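Local coordinates for protein importin-95 (Chaetomium thermophilum, PDB 4XRI) that probably carries protein cargo into the nucleus as an importin-beta transport receptor built of HEAT repeats, and probably binds a small GTPase, at residues 217-220 with 221-224; 12-15 with 16-20. The protein carries 2 engineered substitutions. All coordinates share one frame; numbering follows the deposited sequence.

In the fold
Both contacts are local, each made within its own short piece of chain, and both lie in the N-terminal part of a superhelical, all-helical HEAT-repeat protein with no strand. Interaction 2 (12-15 with 16-20) is a run of helical turns at the very start of the modelled chain, on helix 11-19. Interaction 1 (217-220 with 221-224) is the loop that joins helix 214-217 to helix 224-238. Their centres are about 45 Å apart and their nearest atoms about 32 Å apart. They show the two elements from which such a solenoid is made, the helix and the tight interhelical turn. A glycerol, probably from the crystallisation liquor, lies about 4 Å from the side chain of His223.

Interaction 1: 217-220 with 221-224; sequences VGNN and FKHE
Lys222 bends its side chain back over the turn that precedes it, and its NZ donates to Asn219 O at 3.1 Å, coming from above the carbonyl plane. A weak bond of 3.3 Å joins the same NZ to Asn220 OD1; the Asn220 and Lys222 side chains run side by side, and the last torsion of the lysine (chi4 68°) swings the ammonium group inward. A long, flexible lysine suits this place, since it can reach back to two acceptors at the exposed side of the loop. Asn219 ND2 meets the edge of the His223 ring at CE1, 3.4 Å away, with amide and ring planes 54° apart. Beneath these side chains, Phe221 N donates to Gly218 O at 2.8 Å, closing the turn. Asn219 and Asn220 have positive phi, which asparagine tolerates well; Phe221 shares it, less usually. Gly218 CA lies at the edge of the Phe221 ring, where a beta carbon would clash with CD1, so glycine fits. His223 is the N-cap residue of helix 224-238, and its ND1 is hydrogen-bonded to Glu226 OE2. The buried Phe221 ring packs on Ile230 and Met231 of that helix and stacks with Tyr260, while Val217 ends helix 214-217 against helix 182-193.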
loop_
_atom_site.group_PDB
_atom_site.type_symbol
_atom_site.label_atom_id
_atom_site.label_comp_id
_atom_site.label_asym_id
_atom_site.label_seq_id
_atom_site.Cartn_x
_atom_site.Cartn_y
_atom_site.Cartn_z
ATOM N N VAL A 217 -18.663 -9.510 21.233
ATOM C CA VAL A 217 -19.177 -9.539 22.604
ATOM C C VAL A 217 -19.419 -8.159 23.210
ATOM O O VAL A 217 -20.296 -7.998 24.057
ATOM C CB VAL A 217 -18.236 -10.317 23.559
ATOM C CG1 VAL A 217 -18.122 -11.771 23.138
ATOM C CG2 VAL A 217 -16.866 -9.664 23.643
ATOM N N GLY A 218 -18.652 -7.165 22.778
ATOM C CA GLY A 218 -18.775 -5.835 23.343
ATOM C C GLY A 218 -20.057 -5.153 22.914
ATOM O O GLY A 218 -20.411 -4.094 23.439
ATOM N N ASN A 219 -20.761 -5.788 21.977
ATOM C CA ASN A 219 -21.874 -5.174 21.262
ATOM C C ASN A 219 -21.488 -3.765 20.855
ATOM O O ASN A 219 -22.215 -2.806 21.115
ATOM C CB ASN A 219 -23.152 -5.166 22.102
ATOM C CG ASN A 219 -24.388 -4.872 21.269
ATOM O OD1 ASN A 219 -24.331 -4.860 20.038
ATOM N ND2 ASN A 219 -25.511 -4.635 21.936
ATOM N N ASN A 220 -20.308 -3.659 20.252
ATOM C CA ASN A 220 -19.760 -2.392 19.790
ATOM C C ASN A 220 -19.621 -1.354 20.906
ATOM O O ASN A 220 -19.653 -0.149 20.648
ATOM C CB ASN A 220 -20.622 -1.839 18.655
ATOM C CG ASN A 220 -20.825 -2.847 17.539
ATOM O OD1 ASN A 220 -21.953 -3.223 17.222
ATOM N ND2 ASN A 220 -19.726 -3.298 16.943
ATOM N N PHE A 221 -19.475 -1.835 22.140
ATOM C CA PHE A 221 -19.144 -0.989 23.289
ATOM C C PHE A 221 -20.136 0.142 23.558
ATOM O O PHE A 221 -19.781 1.143 24.179
ATOM C CB PHE A 221 -17.747 -0.391 23.098
ATOM C CG PHE A 221 -16.675 -1.088 23.881
ATOM C CD1 PHE A 221 -16.530 -2.463 23.820
ATOM C CD2 PHE A 221 -15.800 -0.362 24.668
ATOM C CE1 PHE A 221 -15.538 -3.102 24.543
ATOM C CE2 PHE A 221 -14.807 -0.992 25.391
ATOM C CZ PHE A 221 -14.674 -2.364 25.328
ATOM N N LYS A 222 -21.373 -0.017 23.106
ATOM C CA LYS A 222 -22.351 1.064 23.197
ATOM C C LYS A 222 -22.866 1.289 24.616
ATOM O O LYS A 222 -23.215 2.410 24.982
ATOM C CB LYS A 222 -23.534 0.791 22.267
ATOM C CG LYS A 222 -23.140 0.348 20.871
ATOM C CD LYS A 222 -24.288 0.541 19.896
ATOM C CE LYS A 222 -24.132 -0.351 18.680
ATOM N NZ LYS A 222 -24.299 -1.786 19.040
ATOM N N HIS A 223 -22.910 0.225 25.411
ATOM C CA HIS A 223 -23.526 0.295 26.731
ATOM C C HIS A 223 -22.486 0.295 27.849
ATOM O O HIS A 223 -21.520 -0.467 27.816
ATOM C CB HIS A 223 -24.509 -0.862 26.904
ATOM C CG HIS A 223 -25.426 -1.046 25.737
ATOM N ND1 HIS A 223 -25.374 -2.147 24.911
ATOM C CD2 HIS A 223 -26.410 -0.254 25.239
ATOM C CE1 HIS A 223 -26.288 -2.035 23.965
ATOM N NE2 HIS A 223 -26.931 -0.893 24.143
ATOM N N GLU A 224 -22.704 1.158 28.837
ATOM C CA GLU A 224 -21.717 1.444 29.875
ATOM C C GLU A 224 -21.402 0.242 30.765
ATOM O O GLU A 224 -20.278 0.095 31.243
ATOM C CB GLU A 224 -22.201 2.610 30.739
ATOM C CG GLU A 224 -21.119 3.263 31.580
ATOM C CD GLU A 224 -21.630 4.464 32.351
ATOM O OE1 GLU A 224 -22.863 4.594 32.500
ATOM O OE2 GLU A 224 -20.799 5.281 32.805
#

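Interaction 2: 12-15 with 16-20; sequences INII and LENSL
Asn18 lies alongside Ile14 one helical turn earlier, both side chains pointing the same way. Its CB sits 3.3 Å from Ile14 O, the carbonyl that also accepts the backbone bond from Asn18 N (2.9 Å, N-H...O angle 163°). CG comes closer to that oxygen, at 3.1 Å, because chi1 of -68° sets it beside the backbone N and folds the amide back along the helix. OD1 stands off at 3.8 Å from Ile14 O. At the tip, ND2 rests 3.4 Å from Ile14 CG2; it is also near Ile14 O, but the angle is too poor for a hydrogen bond. The side chain also touches Leu26 and Ala30 of helix 24-40. An alanine at this position would be likely to leave Ile14 CG2 without its amide neighbour and to open a gap beside Leu26 and Ala30. On another side of the helix, the side chains of Leu16 and Ile12 cross, CD1 meeting CG1 at 4.1 Å, an apolar contact suited to a face that turns inward. Leu16 N and Glu17 N donate to Ile12 O and Asn13 O, continuing the i to i+4 series, whereas the bond from Ser19 N to Ile15 O is weak. Glu17 OE1 is hydrogen-bonded to His61 NE2. Helix 11-19 thus meets three others: Ile15 and Asn18 pack against helix 24-40, Ile12 against helix 42-54, and Leu16 and Glu17 against helix 60-72.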
loop_
_atom_site.group_PDB
_atom_site.type_symbol
_atom_site.label_atom_id
_atom_site.label_comp_id
_atom_site.label_asym_id
_atom_site.label_seq_id
_atom_site.Cartn_x
_atom_site.Cartn_y
_atom_site.Cartn_z
ATOM N N ILE A 12 -1.342 -42.931 8.041
ATOM C CA ILE A 12 -1.663 -41.505 8.094
ATOM C C ILE A 12 -0.620 -40.748 8.925
ATOM O O ILE A 12 -0.313 -39.594 8.632
ATOM C CB ILE A 12 -3.094 -41.259 8.664
ATOM C CG1 ILE A 12 -3.538 -39.808 8.450
ATOM C CG2 ILE A 12 -3.188 -41.645 10.138
ATOM C CD1 ILE A 12 -3.620 -39.400 6.993
ATOM N N ASN A 13 -0.048 -41.411 9.930
ATOM C CA ASN A 13 1.004 -40.810 10.743
ATOM C C ASN A 13 2.245 -40.508 9.914
ATOM O O ASN A 13 2.846 -39.441 10.042
ATOM C CB ASN A 13 1.371 -41.725 11.913
ATOM C CG ASN A 13 0.195 -42.008 12.825
ATOM O OD1 ASN A 13 -0.956 -41.772 12.462
ATOM N ND2 ASN A 13 0.479 -42.519 14.017
ATOM N N ILE A 14 2.616 -41.450 9.055
ATOM C CA ILE A 14 3.777 -41.286 8.192
ATOM C C ILE A 14 3.500 -40.276 7.078
ATOM O O ILE A 14 4.373 -39.481 6.729
ATOM C CB ILE A 14 4.207 -42.635 7.588
ATOM C CG1 ILE A 14 4.731 -43.554 8.693
ATOM C CG2 ILE A 14 5.268 -42.447 6.518
ATOM C CD1 ILE A 14 5.221 -44.894 8.193
ATOM N N ILE A 15 2.285 -40.290 6.535
ATOM C CA ILE A 15 1.918 -39.316 5.510
ATOM C C ILE A 15 1.942 -37.901 6.087
ATOM O O ILE A 15 2.351 -36.953 5.414
ATOM C CB ILE A 15 0.519 -39.590 4.911
ATOM C CG1 ILE A 15 0.386 -41.047 4.468
ATOM C CG2 ILE A 15 0.250 -38.662 3.727
ATOM C CD1 ILE A 15 1.470 -41.505 3.525
ATOM N N LEU A 16 1.496 -37.761 7.332
ATOM C CA LEU A 16 1.488 -36.464 8.000
ATOM C C LEU A 16 2.895 -36.019 8.372
ATOM O O LEU A 16 3.230 -34.842 8.257
ATOM C CB LEU A 16 0.614 -36.508 9.252
ATOM C CG LEU A 16 -0.898 -36.592 9.044
ATOM C CD1 LEU A 16 -1.602 -36.738 10.381
ATOM C CD2 LEU A 16 -1.418 -35.381 8.287
ATOM N N GLU A 17 3.710 -36.963 8.831
ATOM C CA GLU A 17 5.096 -36.667 9.171
ATOM C C GLU A 17 5.842 -36.213 7.924
ATOM O O GLU A 17 6.606 -35.249 7.960
ATOM C CB GLU A 17 5.778 -37.888 9.793
ATOM C CG GLU A 17 7.152 -37.595 10.372
ATOM C CD GLU A 17 7.098 -36.635 11.545
ATOM O OE1 GLU A 17 6.571 -37.024 12.609
ATOM O OE2 GLU A 17 7.581 -35.491 11.404
ATOM N N ASN A 18 5.606 -36.913 6.818
ATOM C CA ASN A 18 6.168 -36.525 5.531
ATOM C C ASN A 18 5.583 -35.205 5.046
ATOM O O ASN A 18 6.234 -34.456 4.318
ATOM C CB ASN A 18 5.922 -37.615 4.487
ATOM C CG ASN A 18 6.711 -38.877 4.766
ATOM O OD1 ASN A 18 7.801 -38.829 5.335
ATOM N ND2 ASN A 18 6.164 -40.017 4.359
ATOM N N SER A 19 4.350 -34.925 5.455
ATOM C CA SER A 19 3.696 -33.670 5.099
ATOM C C SER A 19 4.402 -32.481 5.743
ATOM O O SER A 19 4.290 -31.351 5.269
ATOM C CB SER A 19 2.221 -33.694 5.505
ATOM O OG SER A 19 1.581 -32.476 5.169
ATOM N N LEU A 20 5.134 -32.744 6.820
ATOM C CA LEU A 20 5.880 -31.702 7.517
ATOM C C LEU A 20 7.371 -31.792 7.213
ATOM O O LEU A 20 8.174 -31.048 7.778
ATOM C CB LEU A 20 5.658 -31.797 9.029
ATOM C CG LEU A 20 4.247 -31.542 9.557
ATOM C CD1 LEU A 20 4.282 -31.300 11.061
ATOM C CD2 LEU A 20 3.596 -30.372 8.836
#